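Local coordinates for protein putative tryptophan halogenase (Xanthomonas campestris pv. campestris, PDB 6Y1W) that probably acts as a flavin-dependent halogenase, binding FAD and using the reduced cofactor with oxygen and halide to halogenate an aromatic substrate, at residues 24-29 and 46-50; 105-111 and 443-448; 133-139 and 475-479; 223-229 and 333-339. One frame throughout, in Å; residues are numbered along the deposited sequence.

Contact 1: 24-29 and 46-50; sequences GGTAGW and TLVES. With BU9 (Meso-2,3-Butanediol), chain M.
Trp-29 NE1 donates to the carboxylate of Glu-49, at 3.2 Å to OE2 and more weakly at 3.4 Å to OE1, linking helix 25-39 to the end of strand 44-49 in a beta-alpha-beta unit whose glycine-rich turn is consistent with a Rossmann-type dinucleotide-binding motif. Glu-49 (chi1 p, chi2 t) also salt-bridges Arg-185 through OE2, while water 1 donates to its OE1 at 2.4 Å and accepts from Gly-25 N at 3.0 Å. The segment axes run nearly antiparallel (165°), 10.0 Å apart. The nearest CA pair is Gly-24 and Glu-49, 5.3 Å apart; a side chain on Gly-24 would collide with Glu-49 OE1. Gly-25 has a positive phi of 62°. Residues 24-27 are predicted to bind FAD; Thr-26 N and Ala-27 N are hydrogen-bonded to a tartrate, probably from the crystallisation liquor. Meso-butanediol C01 lies 3.1 Å from Ser-50 N. Over one face of the indole (chi1 m, chi2 111°), Leu-47 CD1 makes a CH-pi contact, 3.6 Å from the centroid of the Trp-29 six-membered ring.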
# COMPACT_ATOMS: atom_id res chain seq x y z
N GLY A 24 -7.55 29.56 -12.08
CA GLY A 24 -6.24 29.33 -12.63
C GLY A 24 -5.28 28.97 -11.51
O GLY A 24 -5.57 28.08 -10.70
N GLY A 25 -4.17 29.69 -11.46
CA GLY A 25 -3.14 29.49 -10.49
C GLY A 25 -2.57 28.09 -10.64
O GLY A 25 -2.67 27.43 -11.66
N THR A 26 -1.96 27.62 -9.56
CA THR A 26 -1.35 26.31 -9.56
C THR A 26 -2.38 25.20 -9.78
O THR A 26 -2.17 24.24 -10.53
CB THR A 26 -0.65 26.14 -8.21
OG1 THR A 26 0.16 27.30 -7.96
CG2 THR A 26 0.16 24.91 -8.20
N ALA A 27 -3.49 25.28 -9.04
CA ALA A 27 -4.45 24.18 -9.11
C ALA A 27 -5.04 24.06 -10.51
O ALA A 27 -5.11 22.96 -11.08
CB ALA A 27 -5.57 24.36 -8.08
N GLY A 28 -5.48 25.18 -11.06
CA GLY A 28 -6.16 25.14 -12.35
C GLY A 28 -5.22 24.73 -13.46
O GLY A 28 -5.59 23.91 -14.33
N TRP A 29 -4.00 25.29 -13.46
CA TRP A 29 -3.11 24.99 -14.59
C TRP A 29 -2.41 23.66 -14.42
O TRP A 29 -2.04 23.04 -15.43
CB TRP A 29 -2.12 26.15 -14.84
CG TRP A 29 -2.83 27.36 -15.44
CD1 TRP A 29 -3.06 28.56 -14.84
CD2 TRP A 29 -3.45 27.44 -16.73
NE1 TRP A 29 -3.75 29.39 -15.69
CE2 TRP A 29 -4.01 28.72 -16.85
CE3 TRP A 29 -3.57 26.54 -17.80
CZ2 TRP A 29 -4.70 29.13 -18.00
CZ3 TRP A 29 -4.24 26.94 -18.93
CH2 TRP A 29 -4.81 28.23 -19.02
N THR A 46 -11.68 23.90 -21.26
CA THR A 46 -11.73 25.35 -21.10
C THR A 46 -11.37 25.72 -19.68
O THR A 46 -11.89 25.11 -18.74
CB THR A 46 -13.12 25.85 -21.43
OG1 THR A 46 -13.47 25.43 -22.77
CG2 THR A 46 -13.22 27.37 -21.23
N LEU A 47 -10.50 26.72 -19.51
CA LEU A 47 -10.15 27.24 -18.18
C LEU A 47 -10.56 28.70 -18.11
O LEU A 47 -10.21 29.49 -19.01
CB LEU A 47 -8.65 27.08 -17.88
CG LEU A 47 -8.23 27.41 -16.44
CD1 LEU A 47 -6.97 26.62 -16.10
CD2 LEU A 47 -7.98 28.93 -16.22
N VAL A 48 -11.31 29.05 -17.07
CA VAL A 48 -11.79 30.41 -16.81
C VAL A 48 -11.01 30.96 -15.63
O VAL A 48 -11.00 30.37 -14.55
CB VAL A 48 -13.29 30.43 -16.50
CG1 VAL A 48 -13.77 31.88 -16.21
CG2 VAL A 48 -14.07 29.77 -17.66
N GLU A 49 -10.39 32.12 -15.81
CA GLU A 49 -9.69 32.76 -14.70
C GLU A 49 -9.69 34.26 -14.93
O GLU A 49 -9.73 34.74 -16.06
CB GLU A 49 -8.24 32.27 -14.55
CG GLU A 49 -7.31 32.62 -15.73
CD GLU A 49 -5.84 32.25 -15.51
OE1 GLU A 49 -5.40 32.07 -14.34
OE2 GLU A 49 -5.09 32.17 -16.51
N SER A 50 -9.58 34.99 -13.83
CA SER A 50 -9.59 36.44 -13.84
C SER A 50 -8.16 36.95 -13.71
O SER A 50 -7.42 36.47 -12.85
CB SER A 50 -10.43 36.97 -12.69
OG SER A 50 -10.23 38.36 -12.56
C03 BU9 M . -12.83 33.56 -9.24
C04 BU9 M . -13.12 34.13 -10.64
O06 BU9 M . -14.48 33.95 -10.91
C05 BU9 M . -12.26 33.45 -11.71
C01 BU9 M . -10.77 33.53 -11.34
O6 BU9 M . -12.62 32.10 -11.88
O HOH W 1 -3.19 31.75 -13.37

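Contact 2: 105-111 and 443-448; sequences IHSFGHT and NSWIQV. With BUD ((2S,3S)-butane-2,3-diol), chain H.
Strand 102-107 ends against helix 442-451, the short segments running antiparallel (175°) with axes 8.1 Å apart. The first close approach pairs His-106 with Gln-447, CA to CA 5.9 Å. His-106 (chi1 t) swings its ring to the helix: NE2 and Ser-444 OG share a 2.7 Å hydrogen bond, and Val-448 CG2 packs over the ring face in a CH-pi contact, 3.9 Å from the centroid. Ser-444 OG is also hydrogen-bonded to butanediol O2 at 2.5 Å. Ser-107 is gripped by the Gln-447 amide, its N donating to OE1 at 2.7 Å and its OG accepting from NE2 at 3.2 Å. Phe-108 points away from the helix, its CE1 3.9 Å from butanediol C1. A CB on Gly-109 (phi 85°, psi -158°) would jam against the carbonyl of Phe-108. His-110 CA lies 5.6 Å from Asn-443 CA; water 3 joins His-110 ND1 to Asn-443 N, and His-110 NE2 is hydrogen-bonded to Asp-114. Thr-111 OG1 donates to Asn-443 OD1 at 2.9 Å and accepts from Gln-447 NE2 at 3.2 Å.

This polar seam borders the probable substrate site: His-106 ND1 is hydrogen-bonded to Glu-347, predicted to bind tryptophan, and Phe-108 lies near Lys-89, the predicted active-site lysine. Strand 102-107 edges its sheet beside strand 91-99, with helix 141-148 against Ile-105 and Ser-107, while helix 371-397 covers Ser-444 and Val-448.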
# COMPACT_ATOMS: atom_id res chain seq x y z
N ILE A 105 16.51 17.46 11.56
CA ILE A 105 16.14 17.52 10.14
C ILE A 105 15.24 16.34 9.80
O ILE A 105 15.54 15.19 10.16
CB ILE A 105 17.39 17.53 9.23
CG1 ILE A 105 18.19 18.82 9.47
CG2 ILE A 105 17.01 17.43 7.73
CD1 ILE A 105 19.62 18.70 8.88
N HIS A 106 14.16 16.64 9.06
CA HIS A 106 13.31 15.63 8.44
C HIS A 106 13.67 15.63 6.97
O HIS A 106 13.28 16.53 6.23
CB HIS A 106 11.84 15.99 8.63
CG HIS A 106 10.90 15.05 7.94
ND1 HIS A 106 9.57 15.36 7.73
CD2 HIS A 106 11.11 13.84 7.38
CE1 HIS A 106 9.00 14.36 7.08
NE2 HIS A 106 9.91 13.43 6.84
N SER A 107 14.39 14.60 6.54
CA SER A 107 14.89 14.56 5.17
C SER A 107 14.10 13.55 4.36
O SER A 107 13.36 12.72 4.89
CB SER A 107 16.39 14.20 5.13
OG SER A 107 16.59 12.82 5.44
N PHE A 108 14.29 13.62 3.04
CA PHE A 108 13.88 12.53 2.18
C PHE A 108 14.84 11.36 2.34
O PHE A 108 15.77 11.40 3.16
CB PHE A 108 13.81 13.00 0.72
CG PHE A 108 12.94 14.21 0.52
CD1 PHE A 108 11.68 14.29 1.12
CD2 PHE A 108 13.38 15.28 -0.26
CE1 PHE A 108 10.88 15.42 0.93
CE2 PHE A 108 12.60 16.41 -0.43
CZ PHE A 108 11.35 16.48 0.14
N GLY A 109 14.62 10.29 1.60
CA GLY A 109 15.54 9.16 1.67
C GLY A 109 15.23 8.20 2.80
O GLY A 109 14.11 8.11 3.29
N HIS A 110 16.25 7.44 3.21
CA HIS A 110 16.08 6.41 4.22
C HIS A 110 17.31 6.46 5.10
O HIS A 110 18.41 6.70 4.62
CB HIS A 110 15.92 5.00 3.62
CG HIS A 110 15.42 3.98 4.60
ND1 HIS A 110 14.09 3.90 4.99
CD2 HIS A 110 16.07 3.00 5.29
CE1 HIS A 110 13.94 2.92 5.87
NE2 HIS A 110 15.13 2.36 6.07
N THR A 111 17.12 6.26 6.38
CA THR A 111 18.27 6.31 7.29
C THR A 111 18.79 4.90 7.47
O THR A 111 18.02 4.01 7.86
CB THR A 111 17.85 6.91 8.62
OG1 THR A 111 17.29 8.20 8.36
CG2 THR A 111 19.12 7.07 9.56
N ASN A 443 10.53 6.16 7.19
CA ASN A 443 11.64 7.05 7.54
C ASN A 443 11.13 8.37 8.14
O ASN A 443 11.78 8.95 9.03
CB ASN A 443 12.49 7.36 6.30
CG ASN A 443 13.69 8.27 6.62
OD1 ASN A 443 14.60 7.84 7.29
ND2 ASN A 443 13.67 9.50 6.14
N SER A 444 10.02 8.88 7.59
CA SER A 444 9.48 10.17 8.04
C SER A 444 8.94 10.06 9.46
O SER A 444 9.26 10.91 10.31
CB SER A 444 8.36 10.62 7.10
OG SER A 444 8.92 11.08 5.88
N TRP A 445 8.12 9.03 9.72
CA TRP A 445 7.61 8.80 11.08
C TRP A 445 8.77 8.67 12.08
O TRP A 445 8.72 9.24 13.19
CB TRP A 445 6.76 7.51 11.12
CG TRP A 445 5.41 7.66 10.52
CD1 TRP A 445 5.00 7.18 9.30
CD2 TRP A 445 4.26 8.28 11.11
NE1 TRP A 445 3.68 7.48 9.10
CE2 TRP A 445 3.20 8.17 10.18
CE3 TRP A 445 4.02 8.94 12.33
CZ2 TRP A 445 1.91 8.68 10.43
CZ3 TRP A 445 2.75 9.46 12.58
CH2 TRP A 445 1.71 9.32 11.63
N ILE A 446 9.82 7.93 11.70
CA ILE A 446 10.95 7.72 12.61
C ILE A 446 11.70 9.02 12.83
O ILE A 446 11.94 9.42 13.97
CB ILE A 446 11.91 6.64 12.07
CG1 ILE A 446 11.20 5.30 11.88
CG2 ILE A 446 13.16 6.51 12.96
CD1 ILE A 446 12.01 4.35 11.01
N GLN A 447 12.07 9.72 11.76
CA GLN A 447 12.85 10.94 11.95
C GLN A 447 12.09 11.98 12.77
O GLN A 447 12.66 12.65 13.64
CB GLN A 447 13.27 11.55 10.60
CG GLN A 447 14.34 10.75 9.85
CD GLN A 447 14.85 11.57 8.65
OE1 GLN A 447 14.27 12.56 8.31
NE2 GLN A 447 15.94 11.13 8.03
N VAL A 448 10.80 12.15 12.49
CA VAL A 448 10.06 13.18 13.21
C VAL A 448 9.79 12.75 14.66
O VAL A 448 9.90 13.58 15.58
CB VAL A 448 8.77 13.52 12.45
CG1 VAL A 448 7.90 14.42 13.26
CG2 VAL A 448 9.19 14.21 11.13
C1 BUD H . 7.52 13.46 1.26
O1 BUD H . 8.01 13.46 3.58
C2 BUD H . 7.38 12.70 2.58
O2 BUD H . 7.88 10.53 3.63
C3 BUD H . 8.05 11.32 2.46
C4 BUD H . 7.44 10.59 1.26
O HOH W 2 11.54 10.46 4.71
O HOH W 3 11.07 4.71 4.74

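Contact 3: 133-139 and 475-479; sequences ARDFGDY and LEGIR
A loop with an Asx turn (Asp-135 OD2 accepting from Gly-137 N at 2.9 Å) and a short 3-10 segment (136-138) packs on helix 468-486 through one aromatic ring and a stacked arginine pair. Leu-475 points toward the loop: its CB lies 3.8 Å from Tyr-139 CE1 and its CD2 4.2 Å from Ala-133 CB. Glu-476, whose CA-to-CB bond points away from the loop, forms a salt bridge with Arg-479, OE2 to NE 2.7 Å; water 4 bridges its OE2 to Tyr-139 OH, 2.6 Å from each. Ile-478 CG2 meets the edge of the Tyr-139 ring, 3.9 Å from CD1. Arg-479 CA lies 5.4 Å from Tyr-139 CA. Its guanidinium lies flat on that of Arg-134, centres 3.8 Å apart and planes at 16°. Asp-138 beside Arg-134 and Glu-476 beside Arg-479 offset the repulsion. Helix 120-129 borders both sides, Trp-124 touching Ala-133 and Ala-127 touching Leu-475. Within the loop, Arg-134 N donates to Tyr-139 OH at 3.0 Å, holding the ring (chi1 m) in place.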
# COMPACT_ATOMS: atom_id res chain seq x y z
N ALA A 133 26.39 4.66 19.10
CA ALA A 133 25.63 5.31 18.03
C ALA A 133 26.01 6.78 17.93
O ALA A 133 26.15 7.46 18.95
CB ALA A 133 24.12 5.23 18.29
N ARG A 134 26.17 7.27 16.69
CA ARG A 134 26.23 8.70 16.41
C ARG A 134 24.81 9.23 16.25
O ARG A 134 23.84 8.49 16.35
CB ARG A 134 27.07 8.95 15.18
CG ARG A 134 28.46 8.37 15.39
CD ARG A 134 29.33 8.64 14.25
NE ARG A 134 29.18 10.01 13.80
CZ ARG A 134 30.19 10.86 13.67
NH1 ARG A 134 31.43 10.46 13.97
NH2 ARG A 134 29.97 12.10 13.26
N ASP A 135 24.67 10.55 16.07
CA ASP A 135 23.35 11.11 15.80
C ASP A 135 22.67 10.33 14.68
O ASP A 135 23.29 9.97 13.68
CB ASP A 135 23.46 12.58 15.39
CG ASP A 135 22.09 13.27 15.31
OD1 ASP A 135 21.59 13.70 16.37
OD2 ASP A 135 21.50 13.36 14.21
N PHE A 136 21.36 10.08 14.84
CA PHE A 136 20.59 9.36 13.84
C PHE A 136 20.77 9.94 12.45
O PHE A 136 20.81 9.21 11.46
CB PHE A 136 19.10 9.39 14.22
CG PHE A 136 18.24 8.40 13.46
CD1 PHE A 136 18.48 7.05 13.56
CD2 PHE A 136 17.17 8.84 12.68
CE1 PHE A 136 17.70 6.12 12.88
CE2 PHE A 136 16.38 7.92 11.99
CZ PHE A 136 16.65 6.56 12.08
N GLY A 137 20.89 11.28 12.35
CA GLY A 137 21.00 11.91 11.03
C GLY A 137 22.28 11.57 10.29
O GLY A 137 22.30 11.64 9.05
N ASP A 138 23.34 11.17 11.00
CA ASP A 138 24.60 10.82 10.35
C ASP A 138 24.51 9.62 9.43
O ASP A 138 25.44 9.38 8.65
CB ASP A 138 25.70 10.51 11.39
CG ASP A 138 26.20 11.77 12.11
OD1 ASP A 138 25.69 12.86 11.80
OD2 ASP A 138 27.06 11.68 13.01
N TYR A 139 23.42 8.87 9.48
CA TYR A 139 23.27 7.66 8.68
C TYR A 139 22.36 7.84 7.47
O TYR A 139 21.97 6.85 6.86
CB TYR A 139 22.78 6.51 9.59
CG TYR A 139 23.71 6.36 10.79
CD1 TYR A 139 24.92 5.66 10.67
CD2 TYR A 139 23.37 6.90 12.04
CE1 TYR A 139 25.78 5.55 11.76
CE2 TYR A 139 24.25 6.77 13.14
CZ TYR A 139 25.43 6.08 12.97
OH TYR A 139 26.33 5.96 14.03
N LEU A 475 27.15 0.12 11.92
CA LEU A 475 26.82 1.54 11.83
C LEU A 475 27.93 2.32 11.11
O LEU A 475 27.64 3.18 10.27
CB LEU A 475 26.56 2.10 13.22
CG LEU A 475 25.06 2.18 13.61
CD1 LEU A 475 24.31 0.85 13.53
CD2 LEU A 475 24.93 2.79 14.99
N GLU A 476 29.20 2.04 11.42
CA GLU A 476 30.29 2.80 10.81
C GLU A 476 30.43 2.51 9.32
O GLU A 476 30.81 3.41 8.56
CB GLU A 476 31.62 2.52 11.53
CG GLU A 476 31.86 3.41 12.72
CD GLU A 476 31.93 4.89 12.35
OE1 GLU A 476 33.00 5.33 11.89
OE2 GLU A 476 30.90 5.59 12.51
N GLY A 477 30.13 1.28 8.87
CA GLY A 477 30.15 1.01 7.45
C GLY A 477 29.12 1.84 6.71
O GLY A 477 29.40 2.39 5.64
N ILE A 478 27.91 1.96 7.28
CA ILE A 478 26.89 2.86 6.72
C ILE A 478 27.40 4.30 6.69
O ILE A 478 27.30 5.00 5.67
CB ILE A 478 25.58 2.73 7.52
CG1 ILE A 478 24.93 1.35 7.30
CG2 ILE A 478 24.61 3.86 7.17
CD1 ILE A 478 23.90 1.04 8.36
N ARG A 479 27.94 4.79 7.81
CA ARG A 479 28.36 6.20 7.85
C ARG A 479 29.48 6.46 6.84
O ARG A 479 29.52 7.55 6.22
CB ARG A 479 28.79 6.59 9.26
CG ARG A 479 28.91 8.11 9.45
CD ARG A 479 29.21 8.48 10.86
NE ARG A 479 30.53 8.01 11.26
CZ ARG A 479 31.65 8.63 10.93
NH1 ARG A 479 31.59 9.75 10.21
NH2 ARG A 479 32.82 8.14 11.31
O HOH W 4 28.68 4.84 13.65

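Contact 4: 223-229 and 333-339; sequences GFRALLI and CVALGLA
This is apolar packing with one bridging water, between the turn and helix start that follow strand 217-220 and the strand 333-335 that pairs beside it in the same sheet. The nearest CA pair is Gly-223 and Leu-338, 4.5 Å apart; Gly-223 CA lies 3.6 Å from Leu-338 CB. Gly-223 has a positive phi (83°), and its O closes a turn with Ala-226 N at 3.1 Å. Water 5 accepts from Gly-223 N (2.8 Å) and Ala-339 N (3.0 Å) and donates to Leu-336 O (2.6 Å). Phe-224 CE2 reaches Leu-338 CD2 at 3.9 Å. Ile-229 (chi1 t, chi2 p) sets CG2 3.9 Å from Ala-335 CB and 3.7 Å from Ala-339 O, while Cys-333 (chi1 t) brings SG 3.7 Å from Leu-228 CB. Asp-220 holds the helix start through Leu-228 N and Ile-229 N. Leu-338 is predicted to bind FAD; its N is hydrogen-bonded to a tartrate, probably from the crystallisation liquor. Two adjoining strand-end loops thus border the probable flavin site of a Rossmann-type domain.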
# COMPACT_ATOMS: atom_id res chain seq x y z
N GLY A 223 -10.24 28.05 -5.17
CA GLY A 223 -9.57 28.41 -3.91
C GLY A 223 -10.59 28.43 -2.78
O GLY A 223 -11.55 27.66 -2.77
N PHE A 224 -10.36 29.31 -1.82
CA PHE A 224 -11.28 29.46 -0.71
C PHE A 224 -12.63 29.98 -1.17
O PHE A 224 -13.61 29.83 -0.44
CB PHE A 224 -10.65 30.36 0.37
CG PHE A 224 -9.72 29.61 1.29
CD1 PHE A 224 -10.17 28.52 2.01
CD2 PHE A 224 -8.39 30.01 1.44
CE1 PHE A 224 -9.31 27.82 2.85
CE2 PHE A 224 -7.53 29.30 2.28
CZ PHE A 224 -7.99 28.22 2.97
N ARG A 225 -12.73 30.52 -2.40
CA ARG A 225 -14.05 30.94 -2.85
C ARG A 225 -14.95 29.73 -3.05
O ARG A 225 -16.15 29.81 -2.77
CB ARG A 225 -13.95 31.71 -4.18
CG ARG A 225 -13.00 32.88 -4.20
CD ARG A 225 -12.90 33.51 -5.57
NE ARG A 225 -12.54 34.92 -5.45
CZ ARG A 225 -11.33 35.38 -5.13
NH1 ARG A 225 -11.12 36.69 -5.04
NH2 ARG A 225 -10.32 34.54 -4.92
N ALA A 226 -14.38 28.58 -3.44
CA ALA A 226 -15.12 27.35 -3.66
C ALA A 226 -16.47 27.62 -4.34
O ALA A 226 -17.53 27.20 -3.87
CB ALA A 226 -15.31 26.55 -2.37
N LEU A 227 -16.40 28.34 -5.45
CA LEU A 227 -17.63 28.79 -6.12
C LEU A 227 -18.53 27.62 -6.51
O LEU A 227 -19.77 27.75 -6.51
CB LEU A 227 -17.27 29.57 -7.37
CG LEU A 227 -16.43 30.84 -7.25
CD1 LEU A 227 -16.30 31.48 -8.62
CD2 LEU A 227 -17.08 31.80 -6.27
N LEU A 228 -17.95 26.50 -6.92
CA LEU A 228 -18.76 25.38 -7.37
C LEU A 228 -19.06 24.38 -6.25
O LEU A 228 -20.22 24.09 -5.96
CB LEU A 228 -18.09 24.68 -8.56
CG LEU A 228 -17.64 25.59 -9.71
CD1 LEU A 228 -17.07 24.73 -10.88
CD2 LEU A 228 -18.76 26.45 -10.23
N ILE A 229 -18.01 23.81 -5.62
CA ILE A 229 -18.21 22.74 -4.66
C ILE A 229 -18.87 23.28 -3.41
O ILE A 229 -19.64 22.57 -2.75
CB ILE A 229 -16.87 22.03 -4.37
CG1 ILE A 229 -17.05 20.70 -3.64
CG2 ILE A 229 -15.91 22.97 -3.60
CD1 ILE A 229 -17.54 19.52 -4.52
N CYS A 333 -18.77 17.70 -10.34
CA CYS A 333 -17.78 18.68 -9.90
C CYS A 333 -16.70 18.01 -9.07
O CYS A 333 -17.00 17.26 -8.13
CB CYS A 333 -18.47 19.78 -9.08
SG CYS A 333 -17.31 21.03 -8.45
N VAL A 334 -15.43 18.24 -9.42
CA VAL A 334 -14.29 17.75 -8.63
C VAL A 334 -13.55 18.97 -8.10
O VAL A 334 -13.10 19.81 -8.89
CB VAL A 334 -13.36 16.85 -9.46
CG1 VAL A 334 -12.17 16.41 -8.62
CG2 VAL A 334 -14.09 15.59 -9.97
N ALA A 335 -13.43 19.06 -6.77
CA ALA A 335 -12.64 20.16 -6.19
C ALA A 335 -11.17 19.79 -6.09
O ALA A 335 -10.81 18.66 -5.76
CB ALA A 335 -13.17 20.54 -4.80
N LEU A 336 -10.30 20.78 -6.35
CA LEU A 336 -8.85 20.61 -6.23
C LEU A 336 -8.23 21.78 -5.48
O LEU A 336 -8.76 22.89 -5.49
CB LEU A 336 -8.22 20.54 -7.63
CG LEU A 336 -8.67 19.41 -8.53
CD1 LEU A 336 -8.21 19.64 -9.98
CD2 LEU A 336 -8.10 18.05 -8.00
N GLY A 337 -7.09 21.53 -4.83
CA GLY A 337 -6.41 22.62 -4.14
C GLY A 337 -7.22 23.13 -2.97
O GLY A 337 -7.88 22.36 -2.28
N LEU A 338 -7.17 24.45 -2.73
CA LEU A 338 -7.82 25.01 -1.54
C LEU A 338 -9.32 24.71 -1.51
O LEU A 338 -9.90 24.58 -0.42
CB LEU A 338 -7.62 26.52 -1.50
CG LEU A 338 -6.18 26.94 -1.22
CD1 LEU A 338 -6.03 28.46 -1.38
CD2 LEU A 338 -5.78 26.48 0.15
N ALA A 339 -9.97 24.62 -2.67
CA ALA A 339 -11.39 24.28 -2.65
C ALA A 339 -11.66 22.92 -2.04
O ALA A 339 -12.82 22.67 -1.62
CB ALA A 339 -11.98 24.32 -4.07
O HOH W 5 -8.94 25.53 -5.36

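Overall arrangement
The contacts form two groups on opposite sides of the chain's centre. Contacts 1 and 4, with centres 12 Å apart, reach the same eight-stranded sheet: the glycine-rich turn before helix 25-39 and the loops after strands 217-220 and 333-335 border the predicted FAD site, where a tartrate, probably from the crystallisation liquor, is bound. Contacts 2 and 3, 14 Å apart, touch directly, Phe-136 packing on Ile-446 and Gln-447, and use the successive helices 442-451 and 468-486. Contact 1 closes first along the chain; contacts 2 and 3 then alternate, and contact 4 nests inside both of their loops. Contact 2 lies by the predicted substrate site, its nearest atoms about 16 Å from contact 1.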